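Local coordinates for protein CupA (Streptococcus pneumoniae, PDB 4F2E) that binds copper(I) through a cupredoxin-fold domain and probably acts as a copper chaperone in copper resistance, at residues 12-17 against 33-38; 17-22 against 42-47; 38-43 against 67-72. One frame throughout, in Å; residues are numbered along the deposited sequence.

Contact 1 (12-17 against 33-38); sequences GYQEIR and KSVPAR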
loop_
_atom_site.group_PDB
_atom_site.type_symbol
_atom_site.label_atom_id
_atom_site.label_comp_id
_atom_site.label_asym_id
_atom_site.label_seq_id
_atom_site.Cartn_x
_atom_site.Cartn_y
_atom_site.Cartn_z
ATOM N N GLY A 12 7.088 -1.875 17.218
ATOM C CA GLY A 12 7.031 -3.247 16.740
ATOM C C GLY A 12 6.380 -3.407 15.380
ATOM O O GLY A 12 6.080 -4.520 14.953
ATOM N N TYR A 13 6.147 -2.291 14.702
ATOM C CA TYR A 13 5.625 -2.330 13.343
ATOM C C TYR A 13 6.214 -1.206 12.505
ATOM O O TYR A 13 7.046 -0.436 12.979
ATOM C CB TYR A 13 4.092 -2.263 13.341
ATOM C CG TYR A 13 3.497 -1.012 13.957
ATOM C CD1 TYR A 13 3.230 0.110 13.182
ATOM C CD2 TYR A 13 3.180 -0.963 15.309
ATOM C CE1 TYR A 13 2.675 1.253 13.742
ATOM C CE2 TYR A 13 2.628 0.174 15.876
ATOM C CZ TYR A 13 2.377 1.278 15.089
ATOM O OH TYR A 13 1.827 2.410 15.654
ATOM N N GLN A 14 5.790 -1.134 11.250
ATOM C CA GLN A 14 6.164 -0.035 10.375
ATOM C C GLN A 14 4.910 0.450 9.676
ATOM O O GLN A 14 4.019 -0.338 9.381
ATOM C CB GLN A 14 7.227 -0.467 9.359
ATOM C CG GLN A 14 6.784 -1.571 8.410
ATOM C CD GLN A 14 7.917 -2.075 7.534
ATOM O OE1 GLN A 14 8.792 -1.308 7.125
ATOM N NE2 GLN A 14 7.911 -3.375 7.246
ATOM N N GLU A 15 4.838 1.749 9.423
ATOM C CA GLU A 15 3.620 2.342 8.898
ATOM C C GLU A 15 3.917 3.331 7.789
ATOM O O GLU A 15 4.873 4.104 7.862
ATOM C CB GLU A 15 2.857 3.043 10.019
ATOM C CG GLU A 15 1.587 3.737 9.569
ATOM C CD GLU A 15 0.842 4.348 10.729
ATOM O OE1 GLU A 15 0.269 3.581 11.533
ATOM O OE2 GLU A 15 0.849 5.591 10.849
ATOM N N ILE A 16 3.089 3.301 6.758
ATOM C CA ILE A 16 3.171 4.299 5.710
ATOM C C ILE A 16 1.765 4.673 5.282
ATOM O O ILE A 16 0.870 3.826 5.243
ATOM C CB ILE A 16 4.002 3.808 4.516
ATOM C CG1 ILE A 16 4.239 4.955 3.531
ATOM C CG2 ILE A 16 3.330 2.618 3.848
ATOM C CD1 ILE A 16 5.391 4.717 2.592
ATOM N N ARG A 17 1.574 5.953 4.986
ATOM C CA ARG A 17 0.273 6.465 4.596
ATOM C C ARG A 17 0.238 6.716 3.096
ATOM O O ARG A 17 1.150 7.322 2.531
ATOM C CB ARG A 17 -0.042 7.752 5.360
ATOM C CG ARG A 17 -0.062 7.578 6.872
ATOM C CD ARG A 17 -0.505 8.857 7.567
ATOM N NE ARG A 17 -1.839 9.270 7.140
ATOM C CZ ARG A 17 -2.966 8.877 7.726
ATOM N NH1 ARG A 17 -4.137 9.300 7.268
ATOM N NH2 ARG A 17 -2.922 8.061 8.770
ATOM N N LYS A 33 12.180 -5.599 5.559
ATOM C CA LYS A 33 11.876 -7.020 5.602
ATOM C C LYS A 33 11.576 -7.487 7.029
ATOM O O LYS A 33 12.252 -7.085 7.980
ATOM C CB LYS A 33 13.043 -7.816 5.009
ATOM C CG LYS A 33 12.859 -9.319 5.034
ATOM C CD LYS A 33 14.082 -10.022 4.456
ATOM C CE LYS A 33 14.090 -11.501 4.806
ATOM N NZ LYS A 33 15.285 -12.198 4.250
ATOM N N SER A 34 10.541 -8.315 7.164
ATOM C CA SER A 34 10.235 -9.019 8.415
ATOM C C SER A 34 9.557 -8.183 9.502
ATOM O O SER A 34 9.311 -8.678 10.602
ATOM C CB SER A 34 11.490 -9.687 8.983
ATOM O OG SER A 34 12.049 -10.600 8.056
ATOM N N VAL A 35 9.255 -6.927 9.202
ATOM C CA VAL A 35 8.583 -6.066 10.169
ATOM C C VAL A 35 7.111 -5.912 9.801
ATOM O O VAL A 35 6.790 -5.513 8.683
ATOM C CB VAL A 35 9.243 -4.677 10.232
ATOM C CG1 VAL A 35 8.498 -3.780 11.201
ATOM C CG2 VAL A 35 10.704 -4.801 10.639
ATOM N N PRO A 36 6.205 -6.242 10.736
ATOM C CA PRO A 36 4.770 -6.109 10.457
ATOM C C PRO A 36 4.442 -4.712 9.947
ATOM O O PRO A 36 4.908 -3.728 10.521
ATOM C CB PRO A 36 4.128 -6.352 11.823
ATOM C CG PRO A 36 5.109 -7.222 12.541
ATOM C CD PRO A 36 6.463 -6.747 12.095
ATOM N N ALA A 37 3.656 -4.627 8.880
ATOM C CA ALA A 37 3.411 -3.351 8.219
ATOM C C ALA A 37 1.949 -2.928 8.242
ATOM O O ALA A 37 1.040 -3.757 8.159
ATOM C CB ALA A 37 3.924 -3.392 6.782
ATOM N N ARG A 38 1.753 -1.619 8.368
ATOM C CA ARG A 38 0.459 -0.976 8.219
ATOM C C ARG A 38 0.565 -0.027 7.038
ATOM O O ARG A 38 1.324 0.945 7.080
ATOM C CB ARG A 38 0.109 -0.173 9.472
ATOM C CG ARG A 38 -0.278 -1.003 10.681
ATOM C CD ARG A 38 -0.316 -0.150 11.944
ATOM N NE ARG A 38 -0.995 1.128 11.744
ATOM C CZ ARG A 38 -2.314 1.292 11.749
ATOM N NH1 ARG A 38 -3.112 0.250 11.934
ATOM N NH2 ARG A 38 -2.836 2.499 11.563
#
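Parallel pairing of two beta strands of the cupredoxin fold begins where Gln14 and Glu15 of strand 13-20 meet Ala37 and Arg38 at the start of strand 37-43. Gln14 uses both backbone groups toward the one strand: its N donates to Pro36 O at 2.8 Å and its O accepts from Arg38 N, after which Ile16 N reaches Arg38 O. The Gln14 side chain adds a bond of its own. CG sits between the backbone N and the carbonyl carbon (chi1 62°), where it packs on Ala37 CB; the chain runs extended to CD, and the amide is turned with NE2 2.8 Å from Val35 O, the donor tilted from the plane of that carbonyl. The other amide atom, OE1, accepts from Lys32 N and Gln9 NE2, which fixes the rotation of this buried group. On the opposite face of the sheet, Glu15 and Arg38 lie side by side and point the same way. Glu15 OE1, met on its anti side and somewhat out of the carboxylate plane, takes a nearly straight bond from Arg38 NE at 2.8 Å (166°) at the guanidinium edge, the two planes 56° apart; Arg38 NH2 adds a weak bond to the same oxygen. Arg38 CD also touches Tyr13 CE1 at 3.8 Å. Strands 13-20 and 37-43 run parallel, with strand 24-31 between them in sequence, as in the Greek-key beta sandwich of cupredoxins.

Contact 2 (17-22 against 42-47); sequences RVEVMG and DRKDPS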
loop_
_atom_site.group_PDB
_atom_site.type_symbol
_atom_site.label_atom_id
_atom_site.label_comp_id
_atom_site.label_asym_id
_atom_site.label_seq_id
_atom_site.Cartn_x
_atom_site.Cartn_y
_atom_site.Cartn_z
ATOM N N ARG A 17 1.574 5.953 4.986
ATOM C CA ARG A 17 0.273 6.465 4.596
ATOM C C ARG A 17 0.238 6.716 3.096
ATOM O O ARG A 17 1.150 7.322 2.531
ATOM C CB ARG A 17 -0.042 7.752 5.360
ATOM C CG ARG A 17 -0.062 7.578 6.872
ATOM C CD ARG A 17 -0.505 8.857 7.567
ATOM N NE ARG A 17 -1.839 9.270 7.140
ATOM C CZ ARG A 17 -2.966 8.877 7.726
ATOM N NH1 ARG A 17 -4.137 9.300 7.268
ATOM N NH2 ARG A 17 -2.922 8.061 8.770
ATOM N N VAL A 18 -0.819 6.233 2.455
ATOM C CA VAL A 18 -0.987 6.402 1.019
ATOM C C VAL A 18 -2.307 7.103 0.746
ATOM O O VAL A 18 -3.359 6.640 1.173
ATOM C CB VAL A 18 -0.954 5.045 0.288
ATOM C CG1 VAL A 18 -1.185 5.231 -1.208
ATOM C CG2 VAL A 18 0.367 4.341 0.544
ATOM N N GLU A 19 -2.243 8.235 0.053
ATOM C CA GLU A 19 -3.441 8.959 -0.335
ATOM C C GLU A 19 -3.985 8.387 -1.632
ATOM O O GLU A 19 -3.241 8.202 -2.596
ATOM C CB GLU A 19 -3.138 10.449 -0.509
ATOM C CG GLU A 19 -4.356 11.276 -0.888
ATOM C CD GLU A 19 -4.053 12.758 -0.981
ATOM O OE1 GLU A 19 -3.170 13.234 -0.236
ATOM O OE2 GLU A 19 -4.698 13.448 -1.800
ATOM N N VAL A 20 -5.280 8.087 -1.644
ATOM C CA VAL A 20 -5.932 7.599 -2.848
ATOM C C VAL A 20 -6.598 8.775 -3.543
ATOM O O VAL A 20 -7.663 9.241 -3.134
ATOM C CB VAL A 20 -6.959 6.497 -2.539
ATOM C CG1 VAL A 20 -7.543 5.933 -3.837
ATOM C CG2 VAL A 20 -6.316 5.394 -1.708
ATOM N N MET A 21 -5.937 9.265 -4.583
ATOM C CA MET A 21 -6.412 10.403 -5.346
ATOM C C MET A 21 -5.844 10.286 -6.751
ATOM O O MET A 21 -4.639 10.456 -6.955
ATOM C CB MET A 21 -5.951 11.708 -4.695
ATOM C CG MET A 21 -6.321 12.951 -5.487
ATOM S SD MET A 21 -8.090 13.298 -5.448
ATOM C CE MET A 21 -8.272 13.925 -3.783
ATOM N N GLY A 22 -6.703 9.958 -7.712
ATOM C CA GLY A 22 -6.274 9.768 -9.087
ATOM C C GLY A 22 -5.139 8.767 -9.158
ATOM O O GLY A 22 -4.192 8.919 -9.930
ATOM N N ASP A 42 -5.880 6.329 2.606
ATOM C CA ASP A 42 -6.854 7.366 2.899
ATOM C C ASP A 42 -7.536 7.735 1.593
ATOM O O ASP A 42 -6.922 8.355 0.725
ATOM C CB ASP A 42 -6.155 8.581 3.506
ATOM C CG ASP A 42 -7.126 9.643 3.967
ATOM O OD1 ASP A 42 -8.308 9.311 4.193
ATOM O OD2 ASP A 42 -6.704 10.808 4.109
ATOM N N ARG A 43 -8.798 7.342 1.443
ATOM C CA ARG A 43 -9.472 7.496 0.159
ATOM C C ARG A 43 -10.169 8.842 0.015
ATOM O O ARG A 43 -11.072 9.174 0.786
ATOM C CB ARG A 43 -10.465 6.364 -0.105
ATOM C CG ARG A 43 -11.089 6.487 -1.479
ATOM C CD ARG A 43 -12.029 5.359 -1.812
ATOM N NE ARG A 43 -12.604 5.565 -3.138
ATOM C CZ ARG A 43 -13.549 4.804 -3.675
ATOM N NH1 ARG A 43 -14.040 3.777 -2.996
ATOM N NH2 ARG A 43 -14.003 5.071 -4.894
ATOM N N LYS A 44 -9.752 9.602 -0.994
ATOM C CA LYS A 44 -10.280 10.940 -1.223
ATOM C C LYS A 44 -10.877 11.096 -2.621
ATOM O O LYS A 44 -11.375 12.162 -2.975
ATOM C CB LYS A 44 -9.183 11.981 -1.000
ATOM C CG LYS A 44 -8.655 12.005 0.426
ATOM C CD LYS A 44 -7.538 13.019 0.591
ATOM C CE LYS A 44 -7.080 13.098 2.037
ATOM N NZ LYS A 44 -5.970 14.073 2.210
ATOM N N ASP A 45 -10.828 10.024 -3.406
ATOM C CA ASP A 45 -11.314 10.040 -4.783
ATOM C C ASP A 45 -12.450 9.026 -4.925
ATOM O O ASP A 45 -12.239 7.830 -4.742
ATOM C CB ASP A 45 -10.158 9.696 -5.726
ATOM C CG ASP A 45 -10.530 9.811 -7.193
ATOM O OD1 ASP A 45 -11.725 9.695 -7.536
ATOM O OD2 ASP A 45 -9.605 10.005 -8.010
ATOM N N PRO A 46 -13.662 9.503 -5.249
ATOM C CA PRO A 46 -14.848 8.637 -5.267
ATOM C C PRO A 46 -15.008 7.818 -6.549
ATOM O O PRO A 46 -15.993 7.092 -6.680
ATOM C CB PRO A 46 -15.999 9.637 -5.148
ATOM C CG PRO A 46 -15.489 10.841 -5.847
ATOM C CD PRO A 46 -14.010 10.908 -5.526
ATOM N N SER A 47 -14.064 7.926 -7.478
ATOM C CA SER A 47 -14.162 7.168 -8.719
ATOM C C SER A 47 -14.297 5.678 -8.446
ATOM O O SER A 47 -13.526 5.114 -7.668
ATOM C CB SER A 47 -12.940 7.398 -9.599
ATOM O OG SER A 47 -12.990 6.535 -10.724
#
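Asp45 CG stands anti to its backbone N (chi1 -175°), and from there OD2 accepts the N-H of Gly22 through its anti lone pair at 2.9 Å. The second oxygen, OD1, takes Ser47 N at 2.9 Å in an Asx turn, so one carboxylate ties the end of segment 17-22 to the turn after strand 37-43. Met21 bends at chi2 and again at chi3 (74°), which puts CE 3.5 Å from Lys44 CB, the two side chains crossing at about a right angle. Farther along Lys44, CD passes 3.7 Å from Glu19 OE2; its NZ is in long, weak ion pairs with Glu19 OE1 and Asp42 OD2. Beneath these side chains the parallel ladder runs through Asp42 N to Val18 O, Val20 N to Asp42 O and Lys44 N to Val20 O. On the face opposite Glu19 and Asp42, Val20 CB packs 3.8 Å from Arg43 CA. Arg43 NE bonds Asp45 O at 2.8 Å, and the rest of its guanidinium reaches Leu64 O and Asp51. Arg17 finds its salt-bridge partner in Glu69. Val20 also touches Phe41 of strand 37-43 and Leu50 and Leu64 of loops, while Glu19 packs on Thr25 of strand 24-31, which pairs antiparallel with strand 13-20.

Contact 3 (38-43 against 67-72); sequences RIVFDR and GEEYVV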
loop_
_atom_site.group_PDB
_atom_site.type_symbol
_atom_site.label_atom_id
_atom_site.label_comp_id
_atom_site.label_asym_id
_atom_site.label_seq_id
_atom_site.Cartn_x
_atom_site.Cartn_y
_atom_site.Cartn_z
ATOM N N ARG A 38 1.753 -1.619 8.368
ATOM C CA ARG A 38 0.459 -0.976 8.219
ATOM C C ARG A 38 0.565 -0.027 7.038
ATOM O O ARG A 38 1.324 0.945 7.080
ATOM C CB ARG A 38 0.109 -0.173 9.472
ATOM C CG ARG A 38 -0.278 -1.003 10.681
ATOM C CD ARG A 38 -0.316 -0.150 11.944
ATOM N NE ARG A 38 -0.995 1.128 11.744
ATOM C CZ ARG A 38 -2.314 1.292 11.749
ATOM N NH1 ARG A 38 -3.112 0.250 11.934
ATOM N NH2 ARG A 38 -2.836 2.499 11.563
ATOM N N ILE A 39 -0.176 -0.318 5.977
ATOM C CA ILE A 39 -0.233 0.568 4.829
ATOM C C ILE A 39 -1.612 1.207 4.852
ATOM O O ILE A 39 -2.619 0.558 4.569
ATOM C CB ILE A 39 0.030 -0.190 3.516
ATOM C CG1 ILE A 39 1.302 -1.035 3.652
ATOM C CG2 ILE A 39 0.159 0.784 2.353
ATOM C CD1 ILE A 39 1.569 -1.953 2.478
ATOM N N VAL A 40 -1.646 2.477 5.237
ATOM C CA VAL A 40 -2.894 3.157 5.531
ATOM C C VAL A 40 -3.381 3.927 4.313
ATOM O O VAL A 40 -2.803 4.952 3.945
ATOM C CB VAL A 40 -2.722 4.125 6.713
ATOM C CG1 VAL A 40 -4.063 4.732 7.101
ATOM C CG2 VAL A 40 -2.094 3.399 7.896
ATOM N N PHE A 41 -4.446 3.431 3.693
ATOM C CA PHE A 41 -5.015 4.080 2.521
ATOM C C PHE A 41 -6.099 5.059 2.924
ATOM O O PHE A 41 -7.112 4.674 3.513
ATOM C CB PHE A 41 -5.564 3.042 1.540
ATOM C CG PHE A 41 -4.495 2.250 0.851
ATOM C CD1 PHE A 41 -3.952 1.124 1.450
ATOM C CD2 PHE A 41 -4.015 2.641 -0.389
ATOM C CE1 PHE A 41 -2.959 0.401 0.825
ATOM C CE2 PHE A 41 -3.019 1.918 -1.020
ATOM C CZ PHE A 41 -2.492 0.799 -0.415
ATOM N N ASP A 42 -5.880 6.329 2.606
ATOM C CA ASP A 42 -6.854 7.366 2.899
ATOM C C ASP A 42 -7.536 7.735 1.593
ATOM O O ASP A 42 -6.922 8.355 0.725
ATOM C CB ASP A 42 -6.155 8.581 3.506
ATOM C CG ASP A 42 -7.126 9.643 3.967
ATOM O OD1 ASP A 42 -8.308 9.311 4.193
ATOM O OD2 ASP A 42 -6.704 10.808 4.109
ATOM N N ARG A 43 -8.798 7.342 1.443
ATOM C CA ARG A 43 -9.472 7.496 0.159
ATOM C C ARG A 43 -10.169 8.842 0.015
ATOM O O ARG A 43 -11.072 9.174 0.786
ATOM C CB ARG A 43 -10.465 6.364 -0.105
ATOM C CG ARG A 43 -11.089 6.487 -1.479
ATOM C CD ARG A 43 -12.029 5.359 -1.812
ATOM N NE ARG A 43 -12.604 5.565 -3.138
ATOM C CZ ARG A 43 -13.549 4.804 -3.675
ATOM N NH1 ARG A 43 -14.040 3.777 -2.996
ATOM N NH2 ARG A 43 -14.003 5.071 -4.894
ATOM N N GLY A 67 -13.771 8.478 1.577
ATOM C CA GLY A 67 -13.669 9.450 2.651
ATOM C C GLY A 67 -13.191 8.865 3.963
ATOM O O GLY A 67 -13.282 9.510 5.007
ATOM N N GLU A 68 -12.679 7.641 3.913
ATOM C CA GLU A 68 -12.214 6.971 5.122
ATOM C C GLU A 68 -10.842 6.335 4.950
ATOM O O GLU A 68 -10.331 6.205 3.833
ATOM C CB GLU A 68 -13.226 5.914 5.569
ATOM C CG GLU A 68 -14.592 6.487 5.914
ATOM C CD GLU A 68 -15.573 5.427 6.370
ATOM O OE1 GLU A 68 -15.213 4.231 6.354
ATOM O OE2 GLU A 68 -16.705 5.793 6.749
ATOM N N GLU A 69 -10.247 5.952 6.074
ATOM C CA GLU A 69 -8.988 5.227 6.072
ATOM C C GLU A 69 -9.259 3.733 6.071
ATOM O O GLU A 69 -10.201 3.257 6.708
ATOM C CB GLU A 69 -8.158 5.571 7.309
ATOM C CG GLU A 69 -7.544 6.954 7.310
ATOM C CD GLU A 69 -6.663 7.181 8.523
ATOM O OE1 GLU A 69 -6.207 8.326 8.725
ATOM O OE2 GLU A 69 -6.427 6.210 9.276
ATOM N N TYR A 70 -8.426 2.994 5.355
ATOM C CA TYR A 70 -8.454 1.546 5.428
ATOM C C TYR A 70 -7.027 1.037 5.479
ATOM O O TYR A 70 -6.195 1.442 4.672
ATOM C CB TYR A 70 -9.176 0.939 4.229
ATOM C CG TYR A 70 -9.173 -0.566 4.273
ATOM C CD1 TYR A 70 -10.168 -1.256 4.950
ATOM C CD2 TYR A 70 -8.162 -1.295 3.666
ATOM C CE1 TYR A 70 -10.166 -2.630 5.008
ATOM C CE2 TYR A 70 -8.150 -2.678 3.718
ATOM C CZ TYR A 70 -9.158 -3.338 4.392
ATOM O OH TYR A 70 -9.163 -4.713 4.453
ATOM N N VAL A 71 -6.746 0.144 6.420
ATOM C CA VAL A 71 -5.383 -0.328 6.626
ATOM C C VAL A 71 -5.147 -1.715 6.051
ATOM O O VAL A 71 -5.804 -2.684 6.433
ATOM C CB VAL A 71 -5.007 -0.341 8.119
ATOM C CG1 VAL A 71 -3.555 -0.765 8.294
ATOM C CG2 VAL A 71 -5.234 1.030 8.727
ATOM N N VAL A 72 -4.200 -1.797 5.123
ATOM C CA VAL A 72 -3.709 -3.076 4.646
ATOM C C VAL A 72 -2.581 -3.521 5.567
ATOM O O VAL A 72 -1.603 -2.799 5.766
ATOM C CB VAL A 72 -3.191 -2.975 3.200
ATOM C CG1 VAL A 72 -2.432 -4.234 2.815
ATOM C CG2 VAL A 72 -4.344 -2.728 2.242
#
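The Phe41 ring receives Tyr70 O at its edge, near the ring plane, while Val72 CG2 comes obliquely to Phe41 CE1 at 3.7 Å. The Arg38 guanidinium has Val71 CG1 over one face, 3.8 Å from NH1, with Glu15 of strand 13-20 holding one edge; the same methyl also touches Arg38 CB. Beside the ring, Ile39 CB and Val72 CB face each other 4.3 Å apart. The buried side of this pair continues onto Ile53 and Phe55 of strand 52-55, which also meet Phe41. Strands 37-43 and 69-74 form an antiparallel pair within the cupredoxin beta sandwich, the axes of 38-43 and 69-72 running at 154° to one another with a closest approach of 4.6 Å. Ile39 with Val72 and Phe41 with Tyr70 are hydrogen-bonded pairs, each closed by two reciprocal backbone bonds. Val40-Val71 between them and Asp42-Glu69 beyond are the non-hydrogen-bonded pairs. Val40 CG2 meets Val71 CG2 at 4.0 Å, while Val40 CG1 lies diagonally 3.5 Å from OE2 of Glu69, the partner of Asp42. The other oxygen of that carboxylate, OE1, is held by Arg17 in a salt bridge. At the end of strand 37-43 the pairing runs on into the loop before strand 69-74, where Arg43 N donates to Glu68 O in a nearly straight bond (177°) and Gly67 N returns to Arg43 O at 2.9 Å.

Overall arrangement
Strand 37-43 is common to all three contacts: contacts 1 and 2 pair it with strand 13-20 at its two ends, their centres 20 Å apart, and contact 3 pairs its other edge with strand 69-74. Between contacts 1 and 2 the ladder is probably carried by Ile16 O with Val40 N and Val18 N with Val40 O. Arg17 NH1 reaches Glu69 OE1 at 2.7 Å, a salt bridge spanning the middle strand, and Val18 and Val20 pack on the Phe41 ring. Contact 2 lies at the copper end: the side chains of Val20 and Arg43 are about 9 Å from a copper(I) ion, and Ser47 OG is hydrogen-bonded to the backbone N of Cys49, a ligand in both copper(I) sites.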